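Local coordinates for alanine racemase (Enterococcus faecalis, PDB 3E6E), which belongs to the alanine racemase family, whose members join an N-terminal TIM-barrel domain to a mainly beta-stranded C-terminal domain, at residues Ala92-Pro95 / Leu96-Gln99; Ala66-Asp69 / Glu70-Glu73. The protein carries 1 engineered substitution. All coordinates share one frame; numbering follows the deposited sequence.

Contact 1 of 2, residues Ala92-Pro95 / Leu96-Gln99; sequences AYVP and LLIQ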
loop_
_atom_site.group_PDB
_atom_site.type_symbol
_atom_site.label_atom_id
_atom_site.label_comp_id
_atom_site.label_asym_id
_atom_site.label_seq_id
_atom_site.Cartn_x
_atom_site.Cartn_y
_atom_site.Cartn_z
ATOM N N ALA A 92 -19.641 19.697 5.573
ATOM C CA ALA A 92 -20.221 19.762 4.245
ATOM C C ALA A 92 -20.998 18.505 3.831
ATOM O O ALA A 92 -21.792 18.563 2.892
ATOM C CB ALA A 92 -19.127 20.065 3.234
ATOM N N TYR A 93 -20.797 17.385 4.527
ATOM C CA TYR A 93 -21.488 16.145 4.163
ATOM C C TYR A 93 -22.577 15.681 5.132
ATOM O O TYR A 93 -22.993 14.519 5.100
ATOM C CB TYR A 93 -20.467 15.017 3.971
ATOM C CG TYR A 93 -19.298 15.407 3.091
ATOM C CD1 TYR A 93 -17.993 15.418 3.595
ATOM C CD2 TYR A 93 -19.496 15.813 1.768
ATOM C CE1 TYR A 93 -16.915 15.828 2.804
ATOM C CE2 TYR A 93 -18.425 16.227 0.971
ATOM C CZ TYR A 93 -17.142 16.232 1.497
ATOM O OH TYR A 93 -16.091 16.656 0.728
ATOM N N VAL A 94 -23.047 16.587 5.985
ATOM C CA VAL A 94 -24.102 16.251 6.941
ATOM C C VAL A 94 -25.332 15.697 6.210
ATOM O O VAL A 94 -25.945 14.721 6.660
ATOM C CB VAL A 94 -24.519 17.480 7.772
ATOM C CG1 VAL A 94 -25.503 17.061 8.852
ATOM C CG2 VAL A 94 -23.303 18.112 8.398
ATOM N N PRO A 95 -25.709 16.315 5.073
ATOM C CA PRO A 95 -26.871 15.831 4.324
ATOM C C PRO A 95 -26.706 14.396 3.836
ATOM O O PRO A 95 -27.685 13.662 3.724
ATOM C CB PRO A 95 -27.015 16.854 3.187
ATOM C CG PRO A 95 -25.670 17.435 3.049
ATOM C CD PRO A 95 -25.189 17.555 4.471
ATOM N N LEU A 96 -25.478 13.976 3.548
ATOM C CA LEU A 96 -25.284 12.597 3.118
ATOM C C LEU A 96 -25.482 11.718 4.350
ATOM O O LEU A 96 -26.070 10.637 4.270
ATOM C CB LEU A 96 -23.884 12.382 2.531
ATOM C CG LEU A 96 -23.492 13.148 1.261
ATOM C CD1 LEU A 96 -22.123 12.669 0.808
ATOM C CD2 LEU A 96 -24.509 12.936 0.151
ATOM N N LEU A 97 -24.994 12.191 5.495
ATOM C CA LEU A 97 -25.149 11.465 6.751
ATOM C C LEU A 97 -26.626 11.094 6.927
ATOM O O LEU A 97 -26.965 9.950 7.261
ATOM C CB LEU A 97 -24.692 12.337 7.913
ATOM C CG LEU A 97 -23.216 12.727 7.858
ATOM C CD1 LEU A 97 -22.873 13.711 8.958
ATOM C CD2 LEU A 97 -22.380 11.476 7.998
ATOM N N ILE A 98 -27.494 12.078 6.695
ATOM C CA ILE A 98 -28.939 11.903 6.794
ATOM C C ILE A 98 -29.393 10.941 5.692
ATOM O O ILE A 98 -30.218 10.044 5.921
ATOM C CB ILE A 98 -29.675 13.281 6.625
ATOM C CG1 ILE A 98 -29.273 14.243 7.758
ATOM C CG2 ILE A 98 -31.186 13.092 6.581
ATOM C CD1 ILE A 98 -29.601 13.763 9.163
ATOM N N GLN A 99 -28.838 11.125 4.498
ATOM C CA GLN A 99 -29.195 10.289 3.361
ATOM C C GLN A 99 -28.982 8.799 3.642
ATOM O O GLN A 99 -29.880 7.984 3.413
ATOM C CB GLN A 99 -28.391 10.712 2.133
ATOM C CG GLN A 99 -29.052 10.338 0.810
ATOM C CD GLN A 99 -28.171 10.632 -0.407
ATOM O OE1 GLN A 99 -27.676 11.749 -0.587
ATOM N NE2 GLN A 99 -27.982 9.621 -1.253
#
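Tyr-93 sits at the N-cap position of helix 94-99, and the backbone runs from it straight into a helical turn that brings the CA atoms of Val-94 and Leu-97 to 4.9 Å. Its carbonyl oxygen is shared by two amides: Leu-97 N reaches Tyr-93 O at 3.1 Å with an N-H...O angle of 160°, whereas the bond from Leu-96 N is weak, bent to 128°. The next two steps, Ile-98 N to Val-94 O and Gln-99 N to Pro-95 O (2.9 Å), continue the i to i+4 pattern. Pro-95 has no amide hydrogen to donate, which is no loss in a first turn, where N-H groups have no preceding helical carbonyl to meet.

The side chains lie along the turn. Leu-97 folds back on it: with CG beside its own backbone N (chi1 -62°), its CD1 comes to 3.5 Å from Val-94 CA, and its CG lies 3.3 Å from Tyr-93 O. The Val-94 branch makes a looser contact, CG1 to Leu-97 CD1 at 4.3 Å. Leu-96 brings its CD1 methyl obliquely to the Tyr-93 ring, 4.2 Å from its CD2, an apolar contact. Further along, CG1 of Ile-98 rests 3.5 Å from Val-94 O, the carbonyl that also accepts the Ile-98 amide.

The Tyr-93 ring also stacks with that of His-6 of the second subunit, which packs on Leu-96 as well, while Val-94 leans on Gln-118 and Leu-119. The arrangement is the opening of a short helix with proline in its first turn, placed in the beta-alpha-beta unit of strands 83-85 and 103-106 of the TIM-barrel domain.

Contact 2 of 2, residues Ala66-Asp69 / Glu70-Glu73; sequences ALLD and EAIE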
loop_
_atom_site.group_PDB
_atom_site.type_symbol
_atom_site.label_atom_id
_atom_site.label_comp_id
_atom_site.label_asym_id
_atom_site.label_seq_id
_atom_site.Cartn_x
_atom_site.Cartn_y
_atom_site.Cartn_z
ATOM N N ALA A 66 -13.765 4.369 9.102
ATOM C CA ALA A 66 -13.085 5.636 9.326
ATOM C C ALA A 66 -13.601 6.747 8.435
ATOM O O ALA A 66 -13.601 7.905 8.833
ATOM C CB ALA A 66 -11.601 5.472 9.100
ATOM N N LEU A 67 -14.048 6.391 7.232
ATOM C CA LEU A 67 -14.502 7.390 6.276
ATOM C C LEU A 67 -15.946 7.310 5.796
ATOM O O LEU A 67 -16.508 6.227 5.622
ATOM C CB LEU A 67 -13.587 7.361 5.057
ATOM C CG LEU A 67 -12.107 7.133 5.345
ATOM C CD1 LEU A 67 -11.342 7.232 4.046
ATOM C CD2 LEU A 67 -11.596 8.156 6.335
ATOM N N LEU A 68 -16.534 8.480 5.571
ATOM C CA LEU A 68 -17.893 8.551 5.086
ATOM C C LEU A 68 -17.989 7.670 3.848
ATOM O O LEU A 68 -18.971 6.957 3.646
ATOM C CB LEU A 68 -18.247 9.995 4.740
ATOM C CG LEU A 68 -19.606 10.164 4.062
ATOM C CD1 LEU A 68 -20.669 9.321 4.779
ATOM C CD2 LEU A 68 -19.981 11.635 4.057
ATOM N N ASP A 69 -16.942 7.718 3.031
ATOM C CA ASP A 69 -16.876 6.924 1.811
ATOM C C ASP A 69 -17.035 5.450 2.141
ATOM O O ASP A 69 -17.836 4.751 1.524
ATOM C CB ASP A 69 -15.532 7.116 1.124
ATOM C CG ASP A 69 -15.244 8.554 0.811
ATOM O OD1 ASP A 69 -15.684 9.040 -0.251
ATOM O OD2 ASP A 69 -14.578 9.205 1.640
ATOM N N GLU A 70 -16.259 4.983 3.115
ATOM C CA GLU A 70 -16.304 3.581 3.523
ATOM C C GLU A 70 -17.719 3.236 3.950
ATOM O O GLU A 70 -18.209 2.129 3.689
ATOM C CB GLU A 70 -15.331 3.326 4.679
ATOM C CG GLU A 70 -13.882 3.645 4.336
ATOM C CD GLU A 70 -12.957 3.510 5.525
ATOM O OE1 GLU A 70 -11.733 3.709 5.364
ATOM O OE2 GLU A 70 -13.453 3.203 6.626
ATOM N N ALA A 71 -18.368 4.205 4.594
ATOM C CA ALA A 71 -19.741 4.062 5.085
ATOM C C ALA A 71 -20.733 3.877 3.939
ATOM O O ALA A 71 -21.534 2.946 3.938
ATOM C CB ALA A 71 -20.123 5.293 5.917
ATOM N N ILE A 72 -20.681 4.768 2.961
ATOM C CA ILE A 72 -21.597 4.661 1.842
ATOM C C ILE A 72 -21.448 3.307 1.153
ATOM O O ILE A 72 -22.438 2.707 0.738
ATOM C CB ILE A 72 -21.391 5.844 0.857
ATOM C CG1 ILE A 72 -21.825 7.141 1.557
ATOM C CG2 ILE A 72 -22.185 5.634 -0.423
ATOM C CD1 ILE A 72 -21.691 8.376 0.741
ATOM N N GLU A 73 -20.225 2.801 1.059
ATOM C CA GLU A 73 -20.029 1.510 0.430
ATOM C C GLU A 73 -20.896 0.512 1.177
ATOM O O GLU A 73 -21.656 -0.240 0.560
ATOM C CB GLU A 73 -18.558 1.085 0.485
ATOM C CG GLU A 73 -18.327 -0.375 0.082
ATOM C CD GLU A 73 -16.870 -0.702 -0.221
ATOM O OE1 GLU A 73 -16.436 -0.471 -1.370
ATOM O OE2 GLU A 73 -16.162 -1.187 0.689
#
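From Leu-67, at the N-cap position, residues 68-73 enter helix 68-76 with a regular i to i+4 hydrogen-bond pattern: Ala-71 N donates to Leu-67 O, Ile-72 N to Leu-68 O (2.9 Å) and Glu-73 N to Asp-69 O.

Glu-70 turns its carboxylate back to the start of the helix. CG stands beside the backbone N (chi1 -60°) and the rest of the chain is extended, which carries OE2 to 2.8 Å from Ala-66 N, a donor arriving from 38° above the carboxylate plane. The same oxygen takes a weak second bond from Leu-67 N at 3.3 Å. On the way, the glutamate crosses the Leu-67 side chain, its CG lying 3.8 Å from Leu-67 CB and its OE1 3.4 Å from Leu-67 CG. OE1 is engaged elsewhere, in a salt bridge with Arg-365 of the second subunit and a weak bond from Ala-41 N; the arginine would probably favour the ionised carboxylate. Away from this polar end, Leu-68 CD1 reaches Ile-72 CG1 at 4.1 Å, and Ala-71 packs on Ile-83 and Ile-85 of the following strand.

A glutamate at the third helical position reaching back to the amides before and at the N-cap resembles one half of a capping box, though its bond to the N-cap amide is weak; leucine has no polar side chain to return it. The turn follows strand 62-65 in a beta-alpha-beta unit of the TIM barrel.

Contacts 1 and 2 are helix starts in successive beta-alpha-beta units of the barrel, which share strand 83-85, and their centres lie 12 Å apart. Leu-68 of contact 2 joins them: its CD2 meets Tyr-93 CB at 3.4 Å and Leu-96 CD1 at 4.0 Å, while its CD1 is 4.2 Å from Leu-97 CD2. His-6 of the second subunit touches both: beside its contacts with Tyr-93 and Leu-96 it packs on Leu-68, and its backbone N-H is hydrogen-bonded to Asp-69 OD2. Contact 2 borders the ligand pocket: the Ala-66 side chain is about 7 Å from the bound DCS and packs on two pocket residues, Lys-40 of its own chain and Asp-315 of the second subunit.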